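Local coordinates for papain-like protease (Human betacoronavirus 2c EMC/2012, PDB 4RNA), which is a cysteine protease that probably cuts the viral polyprotein and, as in related coronavirus enzymes, removes ubiquitin from host proteins, at residues L247-T258 and S303-F314. Residues are numbered along the deposited sequence; the frame is centred on the assembly and turned at random.
Sequences LLSGTPNEKLVT and SDWKCKVTDVLF
Ser249 and Asp311 meet through their polar ends on one face of two paired antiparallel strands. Ser249 OG donates to Asp311 OD1 at 2.6 Å; OD1 accepts on its anti lone pair, which faces away from OD2. OD1 also takes a bond from Ser169, and OD2 one from Asn269, which fixes the rotation of this buried carboxylate. At the far end, the Thr258 and Asp304 side chains run next to each other in one direction. Thr258 OG1 sits anti to its own N (chi1 179°) and meets Asp304 OD2 at 2.7 Å, from above the carboxylate plane.

Between these two pairs the register slips by two residues at a beta bulge. Here the chain turns a corner at Thr251, and Pro252 CG packs on Thr310 CG2 at 3.8 Å. Glu254 crosses the aliphatic part of Lys306; their charged ends, OE1 and NZ, stay 4.5 Å apart, too far for a salt bridge. On the other face, Val257 CG2 touches both Cys307 SG and Val309 CG2 at 4.0 Å. Cys307 CB lies over the centre of the Trp305 ring. Leu248 CD1 reaches Phe314 CE1 at 3.6 Å, the two side chains crossing at about a right angle.

The two segments belong to a curled mixed sheet, probably that of the palm subdomain of the thumb-palm-fingers fold of coronavirus papain-like proteases. Strand 267-272 bonds to the same long strand, 304-315. Helix 168-176 packs against Leu247, Thr310 and Asp311, while strand 290-294 covers Val257 and Trp305.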
loop_
_atom_site.group_PDB
_atom_site.type_symbol
_atom_site.label_atom_id
_atom_site.label_comp_id
_atom_site.label_asym_id
_atom_site.label_seq_id
_atom_site.Cartn_x
_atom_site.Cartn_y
_atom_site.Cartn_z
ATOM N N LEU A 247 -18.274 -3.678 -11.536
ATOM C CA LEU A 247 -17.987 -2.404 -10.845
ATOM C C LEU A 247 -17.202 -1.443 -11.739
ATOM O O LEU A 247 -16.092 -1.769 -12.267
ATOM C CB LEU A 247 -17.174 -2.735 -9.580
ATOM C CG LEU A 247 -16.417 -1.661 -8.830
ATOM C CD1 LEU A 247 -17.509 -0.791 -8.211
ATOM C CD2 LEU A 247 -15.540 -2.308 -7.723
ATOM N N LEU A 248 -17.693 -0.202 -11.861
ATOM C CA LEU A 248 -17.043 0.794 -12.725
ATOM C C LEU A 248 -16.609 1.976 -11.906
ATOM O O LEU A 248 -17.289 2.267 -10.922
ATOM C CB LEU A 248 -17.993 1.241 -13.882
ATOM C CG LEU A 248 -18.628 0.204 -14.801
ATOM C CD1 LEU A 248 -19.595 0.800 -15.827
ATOM C CD2 LEU A 248 -17.489 -0.509 -15.501
ATOM N N SER A 249 -15.434 2.539 -12.187
ATOM C CA SER A 249 -14.941 3.659 -11.385
ATOM C C SER A 249 -14.360 4.753 -12.212
ATOM O O SER A 249 -13.703 4.530 -13.143
ATOM C CB SER A 249 -13.883 3.245 -10.307
ATOM O OG SER A 249 -14.316 2.092 -9.641
ATOM N N GLY A 250 -14.506 6.017 -11.791
ATOM C CA GLY A 250 -13.698 7.046 -12.374
ATOM C C GLY A 250 -13.573 8.144 -11.302
ATOM O O GLY A 250 -14.018 7.949 -10.197
ATOM N N THR A 251 -12.929 9.229 -11.656
ATOM C CA THR A 251 -12.639 10.317 -10.724
ATOM C C THR A 251 -13.964 10.966 -10.529
ATOM O O THR A 251 -14.908 10.766 -11.323
ATOM C CB THR A 251 -11.623 11.331 -11.351
ATOM O OG1 THR A 251 -12.130 11.765 -12.605
ATOM C CG2 THR A 251 -10.295 10.693 -11.637
ATOM N N PRO A 252 -14.096 11.736 -9.431
ATOM C CA PRO A 252 -15.399 12.267 -9.110
ATOM C C PRO A 252 -15.972 13.021 -10.291
ATOM O O PRO A 252 -15.293 13.895 -10.843
ATOM C CB PRO A 252 -15.073 13.275 -8.000
ATOM C CG PRO A 252 -13.968 12.578 -7.268
ATOM C CD PRO A 252 -13.139 11.894 -8.333
ATOM N N ASN A 253 -17.212 12.723 -10.652
ATOM C CA ASN A 253 -17.789 13.186 -11.938
ATOM C C ASN A 253 -19.216 13.684 -11.664
ATOM O O ASN A 253 -20.084 12.893 -11.289
ATOM C CB ASN A 253 -17.753 11.999 -12.933
ATOM C CG ASN A 253 -18.313 12.355 -14.302
ATOM O OD1 ASN A 253 -18.598 13.487 -14.558
ATOM N ND2 ASN A 253 -18.485 11.361 -15.179
ATOM N N GLU A 254 -19.462 14.990 -11.789
ATOM C CA GLU A 254 -20.785 15.524 -11.449
ATOM C C GLU A 254 -21.840 14.967 -12.437
ATOM O O GLU A 254 -21.629 14.988 -13.637
ATOM C CB GLU A 254 -20.742 17.037 -11.445
ATOM C CG GLU A 254 -21.985 17.637 -10.845
ATOM C CD GLU A 254 -22.194 19.028 -11.376
ATOM O OE1 GLU A 254 -21.928 19.972 -10.614
ATOM O OE2 GLU A 254 -22.574 19.167 -12.568
ATOM N N LYS A 255 -22.924 14.392 -11.927
ATOM C CA LYS A 255 -23.907 13.760 -12.771
ATOM C C LYS A 255 -25.263 14.036 -12.149
ATOM O O LYS A 255 -25.337 14.283 -10.944
ATOM C CB LYS A 255 -23.669 12.255 -12.828
ATOM C CG LYS A 255 -22.872 11.840 -14.042
ATOM C CD LYS A 255 -22.286 10.460 -13.832
ATOM C CE LYS A 255 -21.735 9.876 -15.112
ATOM N NZ LYS A 255 -22.766 9.257 -15.988
ATOM N N LEU A 256 -26.319 13.977 -12.959
ATOM C CA LEU A 256 -27.678 13.970 -12.429
ATOM C C LEU A 256 -28.124 12.514 -12.346
ATOM O O LEU A 256 -28.330 11.818 -13.387
ATOM C CB LEU A 256 -28.681 14.836 -13.255
ATOM C CG LEU A 256 -30.027 15.259 -12.597
ATOM C CD1 LEU A 256 -31.134 14.200 -12.669
ATOM C CD2 LEU A 256 -29.858 15.770 -11.154
ATOM N N VAL A 257 -28.228 12.024 -11.119
ATOM C CA VAL A 257 -28.642 10.632 -10.951
ATOM C C VAL A 257 -30.124 10.649 -10.668
ATOM O O VAL A 257 -30.575 11.464 -9.846
ATOM C CB VAL A 257 -27.853 9.913 -9.819
ATOM C CG1 VAL A 257 -28.385 8.487 -9.673
ATOM C CG2 VAL A 257 -26.328 9.933 -10.084
ATOM N N THR A 258 -30.883 9.845 -11.404
ATOM C CA THR A 258 -32.376 9.722 -11.180
ATOM C C THR A 258 -32.857 8.274 -11.194
ATOM O O THR A 258 -32.427 7.426 -12.030
ATOM C CB THR A 258 -33.240 10.524 -12.278
ATOM O OG1 THR A 258 -34.658 10.376 -12.051
ATOM C CG2 THR A 258 -32.986 10.011 -13.675
ATOM N N SER A 303 -35.327 10.934 -5.101
ATOM C CA SER A 303 -35.407 10.263 -6.437
ATOM C C SER A 303 -34.429 10.851 -7.481
ATOM O O SER A 303 -34.168 10.213 -8.511
ATOM C CB SER A 303 -36.818 10.299 -6.967
ATOM O OG SER A 303 -37.213 11.666 -7.001
ATOM N N ASP A 304 -33.872 12.030 -7.192
ATOM C CA ASP A 304 -32.944 12.748 -8.099
ATOM C C ASP A 304 -31.863 13.404 -7.305
ATOM O O ASP A 304 -32.129 14.099 -6.301
ATOM C CB ASP A 304 -33.664 13.845 -8.917
ATOM C CG ASP A 304 -34.796 13.278 -9.766
ATOM O OD1 ASP A 304 -35.908 13.144 -9.230
ATOM O OD2 ASP A 304 -34.570 12.864 -10.929
ATOM N N TRP A 305 -30.635 13.257 -7.808
ATOM C CA TRP A 305 -29.455 13.721 -7.113
ATOM C C TRP A 305 -28.367 14.107 -8.055
ATOM O O TRP A 305 -27.882 13.274 -8.853
ATOM C CB TRP A 305 -28.947 12.648 -6.158
ATOM C CG TRP A 305 -27.928 13.128 -5.156
ATOM C CD1 TRP A 305 -27.695 14.421 -4.710
ATOM C CD2 TRP A 305 -27.021 12.282 -4.367
ATOM N NE1 TRP A 305 -26.699 14.431 -3.755
ATOM C CE2 TRP A 305 -26.273 13.176 -3.494
ATOM C CE3 TRP A 305 -26.784 10.895 -4.287
ATOM C CZ2 TRP A 305 -25.297 12.692 -2.593
ATOM C CZ3 TRP A 305 -25.809 10.420 -3.371
ATOM C CH2 TRP A 305 -25.088 11.295 -2.556
ATOM N N LYS A 306 -27.978 15.379 -7.954
ATOM C CA LYS A 306 -26.821 15.904 -8.645
ATOM C C LYS A 306 -25.643 15.773 -7.698
ATOM O O LYS A 306 -25.597 16.374 -6.635
ATOM C CB LYS A 306 -26.996 17.376 -9.087
ATOM C CG LYS A 306 -25.838 17.850 -9.983
ATOM C CD LYS A 306 -26.147 19.117 -10.773
ATOM C CE LYS A 306 -26.050 20.376 -9.924
ATOM N NZ LYS A 306 -26.143 21.607 -10.762
ATOM N N CYS A 307 -24.672 14.984 -8.111
ATOM C CA CYS A 307 -23.569 14.602 -7.213
ATOM C C CYS A 307 -22.384 14.065 -8.065
ATOM O O CYS A 307 -22.556 13.682 -9.231
ATOM C CB CYS A 307 -24.055 13.504 -6.255
ATOM S SG CYS A 307 -24.613 12.048 -7.201
ATOM N N LYS A 308 -21.217 14.011 -7.437
ATOM C CA LYS A 308 -19.950 13.564 -8.060
ATOM C C LYS A 308 -19.692 12.107 -7.769
ATOM O O LYS A 308 -19.187 11.718 -6.702
ATOM C CB LYS A 308 -18.808 14.419 -7.533
ATOM C CG LYS A 308 -19.030 15.914 -7.785
ATOM C CD LYS A 308 -18.069 16.689 -6.904
ATOM C CE LYS A 308 -17.791 18.071 -7.461
ATOM N NZ LYS A 308 -16.741 18.673 -6.579
ATOM N N VAL A 309 -20.039 11.330 -8.768
ATOM C CA VAL A 309 -19.992 9.895 -8.706
ATOM C C VAL A 309 -18.554 9.443 -8.870
ATOM O O VAL A 309 -17.796 9.995 -9.731
ATOM C CB VAL A 309 -20.886 9.360 -9.800
ATOM C CG1 VAL A 309 -20.728 7.863 -10.013
ATOM C CG2 VAL A 309 -22.347 9.696 -9.538
ATOM N N THR A 310 -18.221 8.352 -8.166
ATOM C CA THR A 310 -16.906 7.738 -8.296
ATOM C C THR A 310 -17.111 6.303 -8.760
ATOM O O THR A 310 -17.112 6.091 -9.922
ATOM C CB THR A 310 -16.096 7.808 -6.991
ATOM O OG1 THR A 310 -16.873 7.351 -5.847
ATOM C CG2 THR A 310 -15.582 9.226 -6.737
ATOM N N ASP A 311 -17.332 5.358 -7.852
ATOM C CA ASP A 311 -17.586 3.946 -8.257
ATOM C C ASP A 311 -19.078 3.692 -8.523
ATOM O O ASP A 311 -19.915 4.255 -7.904
ATOM C CB ASP A 311 -17.171 3.003 -7.176
ATOM C CG ASP A 311 -15.866 3.382 -6.571
ATOM O OD1 ASP A 311 -14.843 3.239 -7.316
ATOM O OD2 ASP A 311 -15.867 3.796 -5.374
ATOM N N VAL A 312 -19.424 2.780 -9.420
ATOM C CA VAL A 312 -20.838 2.493 -9.695
ATOM C C VAL A 312 -20.971 1.018 -9.816
ATOM O O VAL A 312 -20.138 0.430 -10.515
ATOM C CB VAL A 312 -21.338 3.162 -11.037
ATOM C CG1 VAL A 312 -22.819 2.822 -11.306
ATOM C CG2 VAL A 312 -21.140 4.692 -11.042
ATOM N N LEU A 313 -21.970 0.431 -9.169
ATOM C CA LEU A 313 -22.113 -1.076 -9.264
ATOM C C LEU A 313 -23.281 -1.513 -10.161
ATOM O O LEU A 313 -24.402 -1.130 -9.930
ATOM C CB LEU A 313 -22.294 -1.678 -7.822
ATOM C CG LEU A 313 -22.452 -3.182 -7.682
ATOM C CD1 LEU A 313 -21.281 -3.937 -8.413
ATOM C CD2 LEU A 313 -22.480 -3.497 -6.203
ATOM N N PHE A 314 -23.058 -2.490 -11.065
ATOM C CA PHE A 314 -24.076 -2.912 -11.937
ATOM C C PHE A 314 -24.266 -4.407 -11.697
ATOM O O PHE A 314 -23.365 -5.063 -11.158
ATOM C CB PHE A 314 -23.672 -2.680 -13.426
ATOM C CG PHE A 314 -23.761 -1.246 -13.873
ATOM C CD1 PHE A 314 -22.665 -0.356 -13.731
ATOM C CD2 PHE A 314 -24.959 -0.769 -14.469
ATOM C CE1 PHE A 314 -22.771 1.006 -14.126
ATOM C CE2 PHE A 314 -25.077 0.589 -14.846
ATOM C CZ PHE A 314 -24.001 1.476 -14.653
#